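Local coordinates for putative aldehyde dehydrogenase AldY (Bacillus subtilis, PDB 4DNG), which probably oxidises aldehydes to carboxylates with NAD(+) and may contribute to protecting the cell against stress from ethanol and related compounds, at residues S394-I399 against A425-S430; G13-G18 against A193-G198. One frame throughout, in Å; residues are numbered along the deposited sequence.

Contact 1: S394-I399 against A425-S430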
loop_
_atom_site.group_PDB
_atom_site.type_symbol
_atom_site.label_atom_id
_atom_site.label_comp_id
_atom_site.label_asym_id
_atom_site.label_seq_id
_atom_site.Cartn_x
_atom_site.Cartn_y
_atom_site.Cartn_z
ATOM N N SER A 394 -1.229 -6.466 -36.630
ATOM C CA SER A 394 -1.111 -5.003 -36.577
ATOM C C SER A 394 -0.245 -4.563 -35.382
ATOM O O SER A 394 0.100 -5.386 -34.517
ATOM C CB SER A 394 -2.494 -4.362 -36.472
ATOM O OG SER A 394 -2.922 -4.323 -35.118
ATOM N N ASP A 395 0.088 -3.273 -35.329
ATOM C CA ASP A 395 0.852 -2.732 -34.194
ATOM C C ASP A 395 -0.033 -2.543 -32.969
ATOM O O ASP A 395 0.404 -2.755 -31.847
ATOM C CB ASP A 395 1.567 -1.430 -34.556
ATOM C CG ASP A 395 2.793 -1.657 -35.432
ATOM O OD1 ASP A 395 3.368 -2.765 -35.389
ATOM O OD2 ASP A 395 3.188 -0.723 -36.164
ATOM N N GLN A 396 -1.288 -2.171 -33.202
ATOM C CA GLN A 396 -2.290 -2.125 -32.133
ATOM C C GLN A 396 -2.570 -3.501 -31.477
ATOM O O GLN A 396 -2.617 -3.600 -30.245
ATOM C CB GLN A 396 -3.584 -1.468 -32.624
ATOM C CG GLN A 396 -4.620 -1.268 -31.531
ATOM C CD GLN A 396 -4.093 -0.417 -30.398
ATOM O OE1 GLN A 396 -3.751 0.749 -30.599
ATOM N NE2 GLN A 396 -4.011 -0.995 -29.203
ATOM N N GLU A 397 -2.742 -4.547 -32.295
ATOM C CA GLU A 397 -2.881 -5.928 -31.783
ATOM C C GLU A 397 -1.649 -6.345 -30.969
ATOM O O GLU A 397 -1.777 -6.862 -29.853
ATOM C CB GLU A 397 -3.147 -6.924 -32.920
ATOM C CG GLU A 397 -3.292 -8.378 -32.481
ATOM C CD GLU A 397 -3.699 -9.308 -33.618
ATOM O OE1 GLU A 397 -2.952 -9.416 -34.611
ATOM O OE2 GLU A 397 -4.767 -9.946 -33.514
ATOM N N ALA A 398 -0.461 -6.103 -31.527
ATOM C CA ALA A 398 0.798 -6.331 -30.809
ATOM C C ALA A 398 0.751 -5.783 -29.384
ATOM O O ALA A 398 1.094 -6.485 -28.431
ATOM C CB ALA A 398 1.956 -5.702 -31.562
ATOM N N ILE A 399 0.346 -4.518 -29.262
ATOM C CA ILE A 399 0.218 -3.845 -27.980
ATOM C C ILE A 399 -0.960 -4.425 -27.192
ATOM O O ILE A 399 -0.844 -4.625 -25.977
ATOM C CB ILE A 399 0.082 -2.317 -28.162
ATOM C CG1 ILE A 399 1.196 -1.765 -29.085
ATOM C CG2 ILE A 399 0.040 -1.598 -26.815
ATOM C CD1 ILE A 399 2.633 -2.018 -28.661
ATOM N N ALA A 425 3.560 2.855 -25.497
ATOM C CA ALA A 425 4.071 2.617 -24.151
ATOM C C ALA A 425 3.039 3.085 -23.131
ATOM O O ALA A 425 2.823 2.433 -22.115
ATOM C CB ALA A 425 5.389 3.350 -23.942
ATOM N N LEU A 426 2.395 4.207 -23.429
ATOM C CA LEU A 426 1.349 4.757 -22.583
ATOM C C LEU A 426 0.049 3.944 -22.590
ATOM O O LEU A 426 -0.876 4.251 -21.846
ATOM C CB LEU A 426 1.069 6.208 -22.982
ATOM C CG LEU A 426 2.095 7.200 -22.421
ATOM C CD1 LEU A 426 1.927 8.593 -23.023
ATOM C CD2 LEU A 426 2.045 7.252 -20.900
ATOM N N GLN A 427 -0.003 2.902 -23.412
ATOM C CA GLN A 427 -1.218 2.117 -23.608
ATOM C C GLN A 427 -1.121 0.751 -22.978
ATOM O O GLN A 427 -2.055 -0.047 -23.067
ATOM C CB GLN A 427 -1.454 1.947 -25.097
ATOM C CG GLN A 427 -2.900 1.892 -25.508
ATOM C CD GLN A 427 -3.033 2.201 -26.962
ATOM O OE1 GLN A 427 -3.806 1.571 -27.673
ATOM N NE2 GLN A 427 -2.248 3.165 -27.426
ATOM N N ILE A 428 0.027 0.478 -22.367
ATOM C CA ILE A 428 0.307 -0.787 -21.704
ATOM C C ILE A 428 0.195 -0.643 -20.188
ATOM O O ILE A 428 0.898 0.188 -19.582
ATOM C CB ILE A 428 1.729 -1.279 -22.042
ATOM C CG1 ILE A 428 1.886 -1.435 -23.553
ATOM C CG2 ILE A 428 2.059 -2.585 -21.306
ATOM C CD1 ILE A 428 3.169 -2.128 -23.978
ATOM N N ASP A 429 -0.681 -1.457 -19.587
ATOM C CA ASP A 429 -0.790 -1.568 -18.124
ATOM C C ASP A 429 0.410 -2.297 -17.584
ATOM O O ASP A 429 0.458 -3.530 -17.540
ATOM C CB ASP A 429 -2.075 -2.273 -17.692
ATOM C CG ASP A 429 -3.257 -1.337 -17.641
ATOM O OD1 ASP A 429 -3.061 -0.128 -17.369
ATOM O OD2 ASP A 429 -4.389 -1.812 -17.868
ATOM N N SER A 430 1.394 -1.500 -17.199
ATOM C CA SER A 430 2.691 -1.979 -16.759
ATOM C C SER A 430 3.347 -0.764 -16.145
ATOM O O SER A 430 3.125 0.360 -16.601
ATOM C CB SER A 430 3.509 -2.494 -17.952
ATOM O OG SER A 430 4.903 -2.399 -17.718
#
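Two glutamine side chains meet at the outer side of this contact, with two isoleucines packed beneath them. Gln396 NE2 donates to Gln427 OE1 over 3.0 Å, but the bond is bent, with an N-H...O angle of 136°, and the donor lies above the carbonyl plane of Gln427, not on a lone pair. The two amide planes are only 24° apart although the side chains cross at about a right angle. Gln427 OE1 also comes within 3.0 Å of Gln396 OE1, a meeting of two acceptors that would tend to weaken the grip. A firmer partner for Gln396 NE2 is Asp400 OD1, one turn further along its own helix. Deeper in, Ile399 CG2 meets Ile428 CG1 at 3.8 Å and lies 4.2 Å from Gln427 CB. Ile399 CG1 stands beside the backbone N (chi1 -50°), which leaves the CG2 methyl, anti to that N, for this contact; Phe424 and Leu263 also touch Ile399. The setting is the alpha/beta catalytic domain of the aldehyde dehydrogenase fold, where helix 395-403 follows strand 386-392 and the loop 426-431 joins helix 418-425 to strand 432-435. A type I turn from Ala425 to Ile428 turns Gln427 toward the helix, while Ile428 reaches it with the end of its side chain, and Asn403 binds Gln427 O and Asp429 N. At the far end, Ser394 is the N-cap: its OG accepts from Glu397 N at 2.8 Å in a nearly straight bond. Beyond the turn, Asp429 forms a salt bridge with Arg225 of the second subunit.

Contact 2: G13-G18 against A193-G198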
loop_
_atom_site.group_PDB
_atom_site.type_symbol
_atom_site.label_atom_id
_atom_site.label_comp_id
_atom_site.label_asym_id
_atom_site.label_seq_id
_atom_site.Cartn_x
_atom_site.Cartn_y
_atom_site.Cartn_z
ATOM N N GLY A 13 24.689 -8.988 15.213
ATOM C CA GLY A 13 26.108 -8.728 15.064
ATOM C C GLY A 13 26.940 -9.976 15.188
ATOM O O GLY A 13 28.165 -9.880 15.257
ATOM N N LYS A 14 26.291 -11.145 15.219
ATOM C CA LYS A 14 27.011 -12.423 15.387
ATOM C C LYS A 14 26.635 -13.496 14.379
ATOM O O LYS A 14 25.464 -13.633 13.984
ATOM C CB LYS A 14 26.781 -13.022 16.781
ATOM C CG LYS A 14 26.904 -12.080 17.969
ATOM C CD LYS A 14 28.348 -11.901 18.374
ATOM C CE LYS A 14 28.429 -11.543 19.851
ATOM N NZ LYS A 14 29.820 -11.679 20.351
ATOM N N TRP A 15 27.631 -14.293 14.012
ATOM C CA TRP A 15 27.411 -15.513 13.233
ATOM C C TRP A 15 26.882 -16.552 14.158
ATOM O O TRP A 15 27.532 -16.926 15.121
ATOM C CB TRP A 15 28.692 -15.950 12.512
ATOM C CG TRP A 15 29.132 -14.851 11.585
ATOM C CD1 TRP A 15 30.064 -13.839 11.834
ATOM C CD2 TRP A 15 28.570 -14.541 10.270
ATOM N NE1 TRP A 15 30.131 -12.963 10.772
ATOM C CE2 TRP A 15 29.277 -13.340 9.793
ATOM C CE3 TRP A 15 27.626 -15.148 9.441
ATOM C CZ2 TRP A 15 29.022 -12.787 8.549
ATOM C CZ3 TRP A 15 27.366 -14.572 8.190
ATOM C CH2 TRP A 15 28.052 -13.425 7.756
ATOM N N THR A 16 25.670 -16.996 13.862
ATOM C CA THR A 16 24.839 -17.754 14.769
ATOM C C THR A 16 24.365 -18.975 14.021
ATOM O O THR A 16 23.624 -18.850 13.019
ATOM C CB THR A 16 23.602 -16.917 15.111
ATOM O OG1 THR A 16 24.009 -15.790 15.880
ATOM C CG2 THR A 16 22.553 -17.718 15.869
ATOM N N GLY A 17 24.779 -20.148 14.502
ATOM C CA GLY A 17 24.270 -21.428 13.994
ATOM C C GLY A 17 22.758 -21.583 14.155
ATOM O O GLY A 17 22.124 -20.885 14.949
ATOM N N GLY A 18 22.182 -22.504 13.391
ATOM C CA GLY A 18 20.774 -22.849 13.509
ATOM C C GLY A 18 20.521 -23.812 14.650
ATOM O O GLY A 18 21.278 -24.751 14.861
ATOM N N ALA A 193 29.500 -7.750 4.313
ATOM C CA ALA A 193 29.783 -6.411 3.827
ATOM C C ALA A 193 29.396 -5.348 4.841
ATOM O O ALA A 193 30.150 -4.402 5.061
ATOM C CB ALA A 193 29.053 -6.178 2.515
ATOM N N PHE A 194 28.224 -5.498 5.464
ATOM C CA PHE A 194 27.749 -4.477 6.370
ATOM C C PHE A 194 28.456 -4.560 7.707
ATOM O O PHE A 194 28.673 -3.533 8.381
ATOM C CB PHE A 194 26.226 -4.529 6.505
ATOM C CG PHE A 194 25.513 -3.819 5.392
ATOM C CD1 PHE A 194 25.414 -2.429 5.387
ATOM C CD2 PHE A 194 24.989 -4.534 4.317
ATOM C CE1 PHE A 194 24.771 -1.767 4.346
ATOM C CE2 PHE A 194 24.339 -3.883 3.282
ATOM C CZ PHE A 194 24.233 -2.503 3.292
ATOM N N GLU A 195 28.840 -5.779 8.072
ATOM C CA GLU A 195 29.638 -5.974 9.259
ATOM C C GLU A 195 30.980 -5.279 9.043
ATOM O O GLU A 195 31.448 -4.506 9.894
ATOM C CB GLU A 195 29.831 -7.465 9.563
ATOM C CG GLU A 195 31.106 -7.746 10.361
ATOM C CD GLU A 195 31.226 -9.177 10.807
ATOM O OE1 GLU A 195 31.206 -10.061 9.932
ATOM O OE2 GLU A 195 31.358 -9.408 12.030
ATOM N N HIS A 196 31.597 -5.536 7.894
ATOM C CA HIS A 196 32.858 -4.885 7.561
ATOM C C HIS A 196 32.720 -3.392 7.732
ATOM O O HIS A 196 33.662 -2.712 8.114
ATOM C CB HIS A 196 33.242 -5.243 6.135
ATOM C CG HIS A 196 34.496 -4.573 5.654
ATOM N ND1 HIS A 196 35.727 -5.047 5.940
ATOM C CD2 HIS A 196 34.680 -3.427 4.883
ATOM C CE1 HIS A 196 36.646 -4.252 5.377
ATOM N NE2 HIS A 196 36.005 -3.260 4.729
ATOM N N ALA A 197 31.519 -2.881 7.484
ATOM C CA ALA A 197 31.272 -1.448 7.436
ATOM C C ALA A 197 30.909 -0.835 8.792
ATOM O O ALA A 197 30.546 0.342 8.872
ATOM C CB ALA A 197 30.189 -1.142 6.399
ATOM N N GLY A 198 31.017 -1.621 9.858
ATOM C CA GLY A 198 30.695 -1.144 11.215
ATOM C C GLY A 198 29.219 -0.806 11.425
ATOM O O GLY A 198 28.882 0.057 12.254
#
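Trp15 and Glu195 join a small N-terminal beta hairpin to the C-terminal end of a long helix through a single side-chain hydrogen bond. Strand 14-16 pairs antiparallel with strand 9-11, and helix 183-196 follows strand 173-177 of the sheet in the coenzyme-binding domain of the aldehyde dehydrogenase fold. The indole NE1 donates to Glu195 OE1 at 3.2 Å, with an N-H...O angle of 151°. The oxygen sits at the ring edge and almost in the indole plane, where the N-H points, whereas the carboxylate is turned 45° against the ring and receives the donor on its syn side, though tilted out of the carboxylate plane. In Trp15, chi1 (-60°) sends the indole off beside the backbone N, with CG anti to the carbonyl carbon, and the turn about chi2 sets its NE1 edge toward Glu195. Glu195 starts with CG anti to the backbone N, and its extended chain spans the distance from the helix to the ring. Phe10 on the neighbouring strand meets the indole edge-to-face and also touches Glu195, packing against both partners of the bond. Replacing Trp15 with a leucine would probably leave Glu195 OE1 without its indole donor and open a gap beside Phe10. Behind Glu195 the helix ends in a Schellman motif: Gly198, at positive phi, is its C-prime residue, Gly198 N binds Glu195 O at 2.9 Å, and Leu199 N reaches Phe194 O. At the other end of Glu195, the carboxylate OE1 also lies 3.8 Å from Trp15 CZ2.

Overall arrangement
From the N terminus, the chain first lays down the hairpin of strands 9-11 and 14-16; 174 residues separate the two segments of contact 2, where the C-terminal end of helix 183-196 comes back to it. That long loop takes in helices 43-60 to 156-169 and the start of the coenzyme-binding sheet. Contact 1 opens almost 200 residues later and closes a loop of 25 residues, containing the end of helix 395-403, strand 410-414 and most of helix 418-425. The two loops follow in series, neither nesting nor crossing. With centres 47 Å apart, contact 2 joins the hairpin to the coenzyme-binding domain, while contact 1 joins helix 395-403 to the loop before strand 432-435 in the catalytic domain.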